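Local coordinates for histone-lysine N-methyltransferase SETMAR (Homo sapiens, PDB 3F2K), which methylates histone H3 and, through the DNA-binding mariner transposase domain described here, takes part in double-strand break repair and restart of stalled replication forks, at residues L6-N9 and Q10-R13; I207-L210 and I211-W214. All blocks are in the same frame, centred on the assembly; numbering follows the deposited sequence.

Contact 1 of 2, residues L6-N9 and Q10-R13; sequences LTEN and QKNR
Thr7 and Gln10 form a capping box at the start of helix 8-27, a worked example of how two side chains and two backbone N-H groups close on each other at a helix start. Thr7, the N-cap, accepts from Gln10 N through OG1 at 3.2 Å; chi1 of 69° sets that oxygen between the backbone N and the carbonyl carbon, facing the first turn. In return Thr7 N donates to Gln10 OE1 at 2.9 Å, nearly straight at 168° but from above the amide carbonyl plane. The same OE1 also accepts from His4 NE2. With an alanine at this position, Thr7 N and His4 NE2 are likely to lose their common acceptor, and only the Thr7 OG1 half of the box would remain. Beside the box, Glu8 and Lys11 run alongside each other and make a salt bridge, Glu8 OE2 to Lys11 NZ 2.9 Å, on the syn side of the carboxylate. The other oxygen, Glu8 OE1, shares a water with Asn12 OD1. Ordinary helical bonds follow, such as Asn12 N to Glu8 O at 2.9 Å. Leu6, just ahead of the N-cap, packs back on the first turn and touches Tyr224: Leu6 CD2 meets Gln10 CB at 3.7 Å, while Leu6 CB lies 3.7 Å from Lys11 CG.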
ATOM      1  N   LEU A   6     -17.177  -9.448   9.496  1.00 23.49           N
ATOM      2  CA  LEU A   6     -16.197  -9.361  10.589  1.00 23.64           C
ATOM      3  C   LEU A   6     -16.677 -10.125  11.824  1.00 25.31           C
ATOM      4  O   LEU A   6     -17.841 -10.026  12.189  1.00 25.42           O
ATOM      5  CB  LEU A   6     -15.975  -7.892  10.954  1.00 24.08           C
ATOM      6  CG  LEU A   6     -15.112  -7.081   9.995  1.00 20.81           C
ATOM      7  CD1 LEU A   6     -15.286  -5.598  10.381  1.00 19.91           C
ATOM      8  CD2 LEU A   6     -13.595  -7.533  10.055  1.00 23.13           C
ATOM      9  N   THR A   7     -15.792 -10.908  12.445  1.00 24.25           N
ATOM     10  CA  THR A   7     -16.121 -11.567  13.728  1.00 24.78           C
ATOM     11  C   THR A   7     -15.946 -10.570  14.868  1.00 23.42           C
ATOM     12  O   THR A   7     -15.433  -9.458  14.621  1.00 21.69           O
ATOM     13  CB  THR A   7     -15.190 -12.760  14.028  1.00 24.63           C
ATOM     14  OG1 THR A   7     -13.869 -12.273  14.301  1.00 26.10           O
ATOM     15  CG2 THR A   7     -15.211 -13.817  12.872  1.00 26.82           C
ATOM     16  N   GLU A   8     -16.331 -10.930  16.100  1.00 22.31           N
ATOM     17  CA  GLU A   8     -16.104  -9.969  17.212  1.00 21.87           C
ATOM     18  C   GLU A   8     -14.612  -9.731  17.467  1.00 21.39           C
ATOM     19  O   GLU A   8     -14.215  -8.583  17.757  1.00 19.65           O
ATOM     20  CB  GLU A   8     -16.810 -10.363  18.519  1.00 23.16           C
ATOM     21  CG  GLU A   8     -18.332 -10.466  18.335  1.00 24.79           C
ATOM     22  CD  GLU A   8     -18.973  -9.151  17.944  1.00 30.18           C
ATOM     23  OE1 GLU A   8     -18.706  -8.102  18.613  1.00 31.51           O
ATOM     24  OE2 GLU A   8     -19.724  -9.170  16.930  1.00 33.34           O
ATOM     25  N   ASN A   9     -13.790 -10.772  17.359  0.50 19.84           N
ATOM     26  CA  ASN A   9     -12.364 -10.562  17.596  0.50 20.76           C
ATOM     27  C   ASN A   9     -11.739  -9.641  16.533  0.50 19.76           C
ATOM     28  O   ASN A   9     -10.917  -8.785  16.860  0.50 19.65           O
ATOM     29  CB  ASN A   9     -11.586 -11.867  17.722  0.50 21.29           C
ATOM     30  CG  ASN A   9     -10.166 -11.649  18.227  0.50 22.22           C
ATOM     31  OD1 ASN A   9      -9.189 -11.905  17.513  0.50 25.92           O
ATOM     32  ND2 ASN A   9     -10.044 -11.165  19.456  0.50 18.19           N
ATOM     33  N   GLN A  10     -12.135  -9.824  15.277  1.00 19.86           N
ATOM     34  CA  GLN A  10     -11.682  -8.956  14.189  1.00 17.90           C
ATOM     35  C   GLN A  10     -12.088  -7.478  14.342  1.00 18.02           C
ATOM     36  O   GLN A  10     -11.303  -6.546  14.053  1.00 16.84           O
ATOM     37  CB  GLN A  10     -12.215  -9.503  12.848  1.00 19.26           C
ATOM     38  CG  GLN A  10     -11.463 -10.747  12.417  1.00 21.24           C
ATOM     39  CD  GLN A  10     -12.271 -11.598  11.394  1.00 22.33           C
ATOM     40  OE1 GLN A  10     -13.344 -11.218  10.935  1.00 24.01           O
ATOM     41  NE2 GLN A  10     -11.741 -12.768  11.082  1.00 24.88           N
ATOM     42  N   LYS A  11     -13.304  -7.241  14.777  1.00 16.37           N
ATOM     43  CA  LYS A  11     -13.695  -5.841  15.079  1.00 15.84           C
ATOM     44  C   LYS A  11     -12.906  -5.273  16.231  1.00 17.46           C
ATOM     45  O   LYS A  11     -12.512  -4.092  16.225  1.00 16.44           O
ATOM     46  CB  LYS A  11     -15.194  -5.787  15.425  1.00 13.91           C
ATOM     47  CG  LYS A  11     -16.069  -6.045  14.178  1.00 16.17           C
ATOM     48  CD  LYS A  11     -17.562  -5.766  14.468  1.00 18.90           C
ATOM     49  CE  LYS A  11     -18.128  -6.790  15.423  1.00 25.17           C
ATOM     50  NZ  LYS A  11     -19.638  -6.607  15.478  1.00 29.47           N
ATOM     51  N   ASN A  12     -12.720  -6.103  17.254  1.00 16.90           N
ATOM     52  CA  ASN A  12     -11.871  -5.685  18.395  1.00 17.88           C
ATOM     53  C   ASN A  12     -10.454  -5.292  17.983  1.00 18.23           C
ATOM     54  O   ASN A  12      -9.974  -4.249  18.392  1.00 17.87           O
ATOM     55  CB  ASN A  12     -11.852  -6.771  19.479  1.00 19.57           C
ATOM     56  CG  ASN A  12     -13.209  -6.912  20.159  1.00 20.96           C
ATOM     57  OD1 ASN A  12     -14.114  -6.103  19.926  1.00 17.42           O
ATOM     58  ND2 ASN A  12     -13.366  -7.966  20.955  1.00 18.83           N
ATOM     59  N   ARG A  13      -9.803  -6.136  17.179  1.00 18.53           N
ATOM     60  CA  ARG A  13      -8.482  -5.796  16.654  1.00 18.65           C
ATOM     61  C   ARG A  13      -8.465  -4.490  15.847  1.00 17.91           C
ATOM     62  O   ARG A  13      -7.551  -3.678  15.985  1.00 15.58           O
ATOM     63  CB  ARG A  13      -7.997  -6.926  15.744  1.00 18.61           C
ATOM     64  CG  ARG A  13      -6.544  -6.737  15.300  1.00 23.50           C
ATOM     65  CD  ARG A  13      -5.556  -6.853  16.472  1.00 28.99           C
ATOM     66  NE  ARG A  13      -4.177  -6.731  15.961  1.00 35.06           N
ATOM     67  CZ  ARG A  13      -3.253  -5.958  16.507  1.00 33.43           C
ATOM     68  NH1 ARG A  13      -3.535  -5.297  17.609  1.00 30.57           N
ATOM     69  NH2 ARG A  13      -2.034  -5.881  15.965  1.00 39.24           N
TER
HETATM   70  O   HOH W   1     -16.604  -6.375  18.930  1.00 27.52           O
HETATM   71  O   HOH W   2     -11.445 -10.044  21.128  1.00 25.91           O

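Contact 2 of 2, residues I207-L210 and I211-W214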
ATOM      1  N   ILE A 207      -2.772   9.199   2.269  0.50 16.45           N
ATOM      2  CA  ILE A 207      -2.096   9.041   3.531  0.50 16.81           C
ATOM      3  C   ILE A 207      -2.896   9.756   4.603  0.50 17.31           C
ATOM      4  O   ILE A 207      -3.290   9.156   5.601  0.50 15.59           O
ATOM      5  CB  ILE A 207      -0.654   9.649   3.492  0.50 17.05           C
ATOM      6  CG1 ILE A 207       0.182   8.877   2.480  0.50 15.48           C
ATOM      7  CG2 ILE A 207      -0.047   9.666   4.904  0.50 15.85           C
ATOM      8  CD1 ILE A 207       0.466   7.452   2.887  0.50 18.12           C
ATOM      9  N   ASN A 208      -3.141  11.031   4.353  1.00 17.77           N
ATOM     10  CA  ASN A 208      -3.806  11.930   5.345  1.00 19.65           C
ATOM     11  C   ASN A 208      -5.227  11.483   5.779  1.00 19.52           C
ATOM     12  O   ASN A 208      -5.633  11.649   6.954  1.00 20.17           O
ATOM     13  CB  ASN A 208      -3.652  13.381   4.875  1.00 22.00           C
ATOM     14  CG  ASN A 208      -2.223  13.864   5.111  1.00 24.21           C
ATOM     15  OD1 ASN A 208      -1.790  13.971   6.269  1.00 31.74           O
ATOM     16  ND2 ASN A 208      -1.469  14.152   4.031  1.00 32.80           N
ATOM     17  N   GLN A 209      -5.891  10.793   4.868  1.00 18.87           N
ATOM     18  CA  GLN A 209      -7.217  10.207   5.166  1.00 19.56           C
ATOM     19  C   GLN A 209      -7.144   9.183   6.271  1.00 18.66           C
ATOM     20  O   GLN A 209      -8.164   8.903   6.850  1.00 19.84           O
ATOM     21  CB  GLN A 209      -7.839   9.596   3.929  1.00 21.26           C
ATOM     22  CG  GLN A 209      -8.519  10.709   3.157  1.00 27.55           C
ATOM     23  CD  GLN A 209      -9.111  10.280   1.838  1.00 30.94           C
ATOM     24  OE1 GLN A 209      -9.001   9.140   1.453  1.00 31.40           O
ATOM     25  NE2 GLN A 209      -9.763  11.230   1.143  1.00 33.57           N
ATOM     26  N   LEU A 210      -5.952   8.623   6.575  1.00 16.25           N
ATOM     27  CA  LEU A 210      -5.887   7.626   7.638  1.00 18.23           C
ATOM     28  C   LEU A 210      -6.510   8.073   8.957  1.00 18.22           C
ATOM     29  O   LEU A 210      -7.147   7.235   9.661  1.00 19.04           O
ATOM     30  CB  LEU A 210      -4.424   7.163   7.931  1.00 16.70           C
ATOM     31  CG  LEU A 210      -3.752   6.245   6.907  1.00 17.41           C
ATOM     32  CD1 LEU A 210      -2.239   6.158   7.199  1.00 17.84           C
ATOM     33  CD2 LEU A 210      -4.403   4.814   7.028  1.00 16.07           C
ATOM     34  N   ILE A 211      -6.254   9.320   9.364  1.00 19.60           N
ATOM     35  CA  ILE A 211      -6.764   9.777  10.653  1.00 21.11           C
ATOM     36  C   ILE A 211      -8.282   9.691  10.699  1.00 21.31           C
ATOM     37  O   ILE A 211      -8.882   9.132  11.647  1.00 22.04           O
ATOM     38  CB  ILE A 211      -6.320  11.203  10.956  1.00 22.85           C
ATOM     39  CG1 ILE A 211      -4.793  11.246  10.908  1.00 23.00           C
ATOM     40  CG2 ILE A 211      -6.770  11.594  12.384  1.00 25.55           C
ATOM     41  CD1 ILE A 211      -4.242  10.426  12.027  1.00 28.63           C
ATOM     42  N   SER A 212      -8.896  10.188   9.651  1.00 21.16           N
ATOM     43  CA  SER A 212     -10.374  10.152   9.582  1.00 23.59           C
ATOM     44  C   SER A 212     -10.925   8.716   9.537  1.00 22.20           C
ATOM     45  O   SER A 212     -11.963   8.414  10.187  1.00 22.56           O
ATOM     46  CB  SER A 212     -10.920  11.049   8.444  1.00 24.53           C
ATOM     47  OG  SER A 212     -10.534  10.579   7.171  1.00 31.57           O
ATOM     48  N   ARG A 213     -10.228   7.817   8.840  1.00 19.50           N
ATOM     49  CA  ARG A 213     -10.657   6.428   8.736  1.00 19.05           C
ATOM     50  C   ARG A 213     -10.443   5.654  10.054  1.00 18.89           C
ATOM     51  O   ARG A 213     -11.324   4.839  10.455  1.00 18.47           O
ATOM     52  CB  ARG A 213      -9.906   5.720   7.627  1.00 19.22           C
ATOM     53  CG  ARG A 213     -10.422   6.206   6.253  1.00 19.68           C
ATOM     54  CD  ARG A 213      -9.691   5.494   5.175  1.00 19.39           C
ATOM     55  NE  ARG A 213     -10.284   5.869   3.895  1.00 22.64           N
ATOM     56  CZ  ARG A 213     -11.111   5.115   3.180  1.00 26.51           C
ATOM     57  NH1 ARG A 213     -11.423   3.884   3.576  1.00 25.32           N
ATOM     58  NH2 ARG A 213     -11.627   5.607   2.029  1.00 25.10           N
ATOM     59  N   TRP A 214      -9.290   5.863  10.718  1.00 17.63           N
ATOM     60  CA  TRP A 214      -9.171   5.314  12.089  1.00 17.37           C
ATOM     61  C   TRP A 214     -10.328   5.737  12.992  1.00 17.69           C
ATOM     62  O   TRP A 214     -10.894   4.904  13.766  1.00 16.21           O
ATOM     63  CB  TRP A 214      -7.823   5.653  12.750  1.00 16.86           C
ATOM     64  CG  TRP A 214      -6.670   4.988  11.985  1.00 14.93           C
ATOM     65  CD1 TRP A 214      -6.677   3.820  11.302  1.00 18.85           C
ATOM     66  CD2 TRP A 214      -5.348   5.544  11.847  1.00 17.85           C
ATOM     67  NE1 TRP A 214      -5.396   3.586  10.732  1.00 17.25           N
ATOM     68  CE2 TRP A 214      -4.572   4.628  11.099  1.00 18.87           C
ATOM     69  CE3 TRP A 214      -4.744   6.701  12.333  1.00 20.66           C
ATOM     70  CZ2 TRP A 214      -3.222   4.888  10.763  1.00 21.01           C
ATOM     71  CZ3 TRP A 214      -3.408   6.957  12.015  1.00 21.16           C
ATOM     72  CH2 TRP A 214      -2.665   6.045  11.233  1.00 18.39           C
TER
HETATM   73  O   HOH W   3      -8.034  12.414   8.074  1.00 27.81           O
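Leu210 and Trp214, one turn apart on helix 202-219, illustrate how an i to i+4 pair can lay an indole over an aliphatic side chain. In Trp214, CG stands anti to the carbonyl carbon (chi1 -64°), and a chi2 of -31° brings the ring back along the helix. Leu210 CB then makes a CH-pi contact over the six-membered ring, 3.9 Å from its centroid, and Leu210 CD1 and Leu210 CD2 each lie 3.9 Å from Trp214 CZ2. Leu210 O lies over the same face toward the rim, 3.3 Å from Trp214 CG, while accepting an almost straight bond from Trp214 N. On another side of the helix, Ser212 OG, held between its backbone N and carbonyl carbon, donates to Gln209 O at 2.9 Å; that oxygen also takes Arg213 N at 3.1 Å. The extended Arg213 chain carries its guanidinium out to Asp160 O and to a cation-pi contact with Tyr166. A water bridges Asn208 O and Ser212 N, whose direct separation of 4.5 Å is too long for a bond. The chemistry is thus divided: the buried Leu210-Trp214 pair faces neighbouring helices with apolar surface, whereas the exposed Ser212 adds a second donor to a backbone carbonyl.

Overall arrangement
From the N terminus, the chain first meets contact 1, which closes a tight local turn where the lead-in segment enters helix 8-27. The central strands, including 34-43 and 126-128, and the magnesium ligands Asp38 and Asp130 follow before contact 2, about two turns within helix 202-219. The two are in series and neither nest nor cross; their centres lie 20 Å apart, with nearest atoms about 9 Å apart. Helix 8-27 links them indirectly: contact 1 caps and begins it, and Trp214 of contact 2 packs on its later residues Ser18, Leu21 and Ile22. Leu210 meets Pro163 and Tyr166, so contact 2 joins this first helix to helix 163-176 within the RNase H-like transposase domain.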